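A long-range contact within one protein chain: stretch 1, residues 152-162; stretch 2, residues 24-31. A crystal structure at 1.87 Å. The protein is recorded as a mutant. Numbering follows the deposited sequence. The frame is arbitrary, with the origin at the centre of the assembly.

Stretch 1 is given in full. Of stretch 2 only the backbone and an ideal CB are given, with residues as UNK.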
# COMPACT_ATOMS: atom_id res chain seq x y z
N ALA A 152 3.98 -7.10 -0.85
CA ALA A 152 2.99 -6.97 0.23
C ALA A 152 1.67 -6.43 -0.30
O ALA A 152 0.59 -6.87 0.13
CB ALA A 152 3.52 -6.06 1.33
N SER A 153 1.72 -5.46 -1.23
CA SER A 153 0.48 -4.94 -1.81
C SER A 153 -0.23 -6.02 -2.62
O SER A 153 -1.47 -6.06 -2.63
CB SER A 153 0.78 -3.72 -2.70
OG SER A 153 1.23 -4.12 -3.99
N GLN A 154 0.52 -6.90 -3.28
CA GLN A 154 -0.11 -7.96 -4.05
C GLN A 154 -0.74 -9.01 -3.15
O GLN A 154 -1.83 -9.52 -3.44
CB GLN A 154 0.90 -8.61 -4.99
CG GLN A 154 1.44 -7.65 -6.06
CD GLN A 154 2.31 -8.37 -7.07
OE1 GLN A 154 2.11 -9.56 -7.33
NE2 GLN A 154 3.29 -7.67 -7.64
N ILE A 155 -0.06 -9.36 -2.05
CA ILE A 155 -0.62 -10.30 -1.09
C ILE A 155 -1.89 -9.73 -0.46
O ILE A 155 -2.89 -10.42 -0.29
CB ILE A 155 0.43 -10.66 -0.02
CG1 ILE A 155 1.58 -11.44 -0.67
CG2 ILE A 155 -0.21 -11.44 1.12
CD1 ILE A 155 2.82 -11.63 0.23
N ALA A 156 -1.86 -8.44 -0.11
CA ALA A 156 -3.03 -7.81 0.48
C ALA A 156 -4.20 -7.80 -0.48
O ALA A 156 -5.35 -8.10 -0.10
CB ALA A 156 -2.69 -6.39 0.92
N ALA A 157 -3.94 -7.46 -1.75
CA ALA A 157 -4.99 -7.40 -2.75
C ALA A 157 -5.60 -8.76 -3.05
O ALA A 157 -6.71 -8.83 -3.59
CB ALA A 157 -4.45 -6.76 -4.04
N GLU A 158 -4.91 -9.85 -2.72
CA GLU A 158 -5.41 -11.19 -2.97
C GLU A 158 -6.26 -11.74 -1.83
O GLU A 158 -6.78 -12.85 -1.95
CB GLU A 158 -4.25 -12.16 -3.23
CG GLU A 158 -3.94 -12.36 -4.69
CD GLU A 158 -2.69 -13.19 -4.90
OE1 GLU A 158 -2.42 -13.54 -6.07
OE2 GLU A 158 -1.99 -13.48 -3.91
N GLN A 159 -6.40 -11.01 -0.74
CA GLN A 159 -7.05 -11.57 0.44
C GLN A 159 -8.56 -11.63 0.24
O GLN A 159 -9.15 -10.77 -0.42
CB GLN A 159 -6.70 -10.76 1.68
CG GLN A 159 -5.21 -10.83 2.01
CD GLN A 159 -4.71 -12.25 2.10
OE1 GLN A 159 -5.26 -13.08 2.83
NE2 GLN A 159 -3.66 -12.56 1.33
N ASN A 160 -9.17 -12.68 0.79
CA ASN A 160 -10.62 -12.79 0.82
C ASN A 160 -11.14 -11.86 1.90
O ASN A 160 -10.91 -12.08 3.09
CB ASN A 160 -11.04 -14.24 1.09
CG ASN A 160 -12.54 -14.38 1.35
OD1 ASN A 160 -13.34 -13.51 1.01
ND2 ASN A 160 -12.92 -15.49 1.97
N LEU A 161 -11.80 -10.79 1.48
CA LEU A 161 -12.25 -9.80 2.45
C LEU A 161 -13.59 -10.17 3.07
O LEU A 161 -14.09 -9.42 3.91
CB LEU A 161 -12.31 -8.43 1.79
CG LEU A 161 -10.98 -8.01 1.18
CD1 LEU A 161 -11.06 -6.57 0.76
CD2 LEU A 161 -9.82 -8.23 2.16
N ASP A 162 -14.17 -11.31 2.68
CA ASP A 162 -15.33 -11.88 3.35
C ASP A 162 -14.91 -12.73 4.55
O ASP A 162 -15.74 -13.43 5.13
CB ASP A 162 -16.14 -12.70 2.34
CG ASP A 162 -17.49 -13.15 2.89
OD1 ASP A 162 -18.36 -12.29 3.13
OD2 ASP A 162 -17.68 -14.38 3.07
N UNK A 24 -11.54 -4.49 -6.23
CA UNK A 24 -10.92 -3.55 -7.16
C UNK A 24 -9.76 -2.81 -6.51
O UNK A 24 -9.71 -1.57 -6.52
CB UNK A 24 -11.96 -2.55 -7.67
N UNK A 25 -8.81 -3.55 -5.94
CA UNK A 25 -7.70 -2.98 -5.19
C UNK A 25 -6.46 -2.85 -6.07
O UNK A 25 -6.22 -3.65 -6.96
CB UNK A 25 -7.39 -3.84 -3.96
N UNK A 26 -5.70 -1.80 -5.81
CA UNK A 26 -4.49 -1.51 -6.56
C UNK A 26 -3.32 -2.22 -5.90
O UNK A 26 -3.18 -2.19 -4.67
CB UNK A 26 -4.24 -0.00 -6.64
N UNK A 27 -2.50 -2.89 -6.71
CA UNK A 27 -1.24 -3.45 -6.26
C UNK A 27 -0.16 -3.05 -7.26
O UNK A 27 -0.43 -2.54 -8.35
CB UNK A 27 -1.33 -4.97 -6.11
N UNK A 28 1.09 -3.27 -6.87
CA UNK A 28 2.25 -2.76 -7.59
C UNK A 28 3.07 -3.95 -8.09
O UNK A 28 3.30 -4.91 -7.34
CB UNK A 28 3.09 -1.84 -6.70
N UNK A 29 3.49 -3.89 -9.35
CA UNK A 29 4.37 -4.92 -9.89
C UNK A 29 5.78 -4.78 -9.32
O UNK A 29 6.24 -3.67 -9.02
CB UNK A 29 4.41 -4.85 -11.42
N UNK A 30 6.47 -5.91 -9.16
CA UNK A 30 7.81 -5.91 -8.62
C UNK A 30 8.81 -5.47 -9.69
O UNK A 30 8.60 -5.68 -10.89
CB UNK A 30 8.17 -7.30 -8.08
N UNK A 31 9.91 -4.86 -9.25
CA UNK A 31 11.00 -4.51 -10.15
C UNK A 31 11.83 -5.74 -10.47
O UNK A 31 12.03 -6.61 -9.61
CB UNK A 31 11.88 -3.42 -9.54

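Position 24 has no atom of stretch 1 within 5.5 Å of its ideal CB, so the contact sets no requirement there and almost any side chain would serve. The deposited residue is Thr-24, which makes no contact across the interface.

At position 25 the CA-to-CB bond points toward stretch 1, and the ideal CB lies 4.1 Å from Ala-157 CB. The small methyl leaves room, and farther along stand the methyl groups of Leu-161, with no charge nearby. An apolar side chain long enough to span that gap is favoured: leucine, methionine or an aromatic. The residue is Phe-25, with chi1 at -77° (m). Its CB packs on Ala-157 CB at 4.1 Å, and its ring carries CE1 to 3.5 Å from Leu-161 CD1, which approaches the ring obliquely. One side chain thus touches both Ala-157 and Leu-161, four residues apart in stretch 1.

Position 26 points away, with nothing of stretch 1 near its CB, and its extended backbone (-89/134) suits a beta-branched residue among many others. It is Ile-26, which makes no contact here.

Position 27 points toward the helix where space is tight: the ideal CB is 3.4 Å from Ser-153 OG, 3.8 Å from Gln-154 CA and 4.2 Å from Ala-157 CB. The CA atoms of positions 27 and 153 are only 5.0 Å apart. A small residue such as alanine, serine or glycine fits most easily. The deposited Ser-27 places its CB against these atoms, with chi1 at 60° (p).

At position 28 the side chain leaves sideways, its ideal CB 4.0 Å from Ser-153 OG, while the backbone does the bonding. Its N donates to Ser-153 OG (3.0 Å, 154°) and its O accepts from Gln-154 NE2 (2.8 Å, 164°). Since neither bond uses the side chain, many residues are possible, and -117/135 is comfortable for valine, isoleucine or threonine. It is Val-28, with chi1 at -179° (t).

Position 29 points away, but its ideal CB is 4.8 Å from Gln-154 NE2, so a flexible polar chain could fold back. Gln-29 does so, bringing OE1 to 3.8 Å from Gln-154 NE2.

Position 30 points sideways, its ideal CB 4.9 Å from Gln-154 NE2; a medium-sized chain, apolar or polar, could reach that amide. Leu-30 brings CD1 to 3.2 Å from Gln-154 NE2. A water accepts from both Leu-30 N (3.3 Å) and Gln-154 NE2 (3.2 Å).

Position 31 is out of reach and unconstrained; Lys-31 hydrogen-bonds through NZ elsewhere in the structure.

Stretch 2 24-31: TFISVQLK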
# COMPACT_ATOMS: atom_id res chain seq x y z
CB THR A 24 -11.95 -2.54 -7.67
OG1 THR A 24 -12.56 -1.88 -6.56
CG2 THR A 24 -13.02 -3.24 -8.49
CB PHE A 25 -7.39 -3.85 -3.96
CG PHE A 25 -8.37 -3.66 -2.84
CD1 PHE A 25 -9.53 -4.41 -2.78
CD2 PHE A 25 -8.14 -2.71 -1.85
CE1 PHE A 25 -10.44 -4.23 -1.75
CE2 PHE A 25 -9.04 -2.52 -0.82
CZ PHE A 25 -10.20 -3.28 -0.77
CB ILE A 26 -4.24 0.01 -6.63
CG1 ILE A 26 -5.39 0.70 -7.37
CG2 ILE A 26 -2.89 0.31 -7.30
CD1 ILE A 26 -5.44 2.20 -7.11
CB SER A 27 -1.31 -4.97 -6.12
OG SER A 27 -1.62 -5.58 -7.36
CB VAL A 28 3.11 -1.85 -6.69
CG1 VAL A 28 4.30 -1.29 -7.46
CG2 VAL A 28 2.25 -0.72 -6.13
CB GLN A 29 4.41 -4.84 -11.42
CG GLN A 29 3.08 -5.16 -12.08
CD GLN A 29 2.64 -6.59 -11.86
OE1 GLN A 29 1.80 -6.88 -11.00
NE2 GLN A 29 3.19 -7.51 -12.64
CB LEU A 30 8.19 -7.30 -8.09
CG LEU A 30 7.79 -7.71 -6.66
CD1 LEU A 30 6.28 -7.74 -6.46
CD2 LEU A 30 8.40 -9.05 -6.32
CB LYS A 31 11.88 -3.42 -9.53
CG LYS A 31 11.14 -2.12 -9.24
CD LYS A 31 11.96 -1.15 -8.39
CE LYS A 31 13.28 -0.76 -9.05
NZ LYS A 31 13.13 -0.34 -10.48
O HOH W 1 5.00 -8.64 -10.18
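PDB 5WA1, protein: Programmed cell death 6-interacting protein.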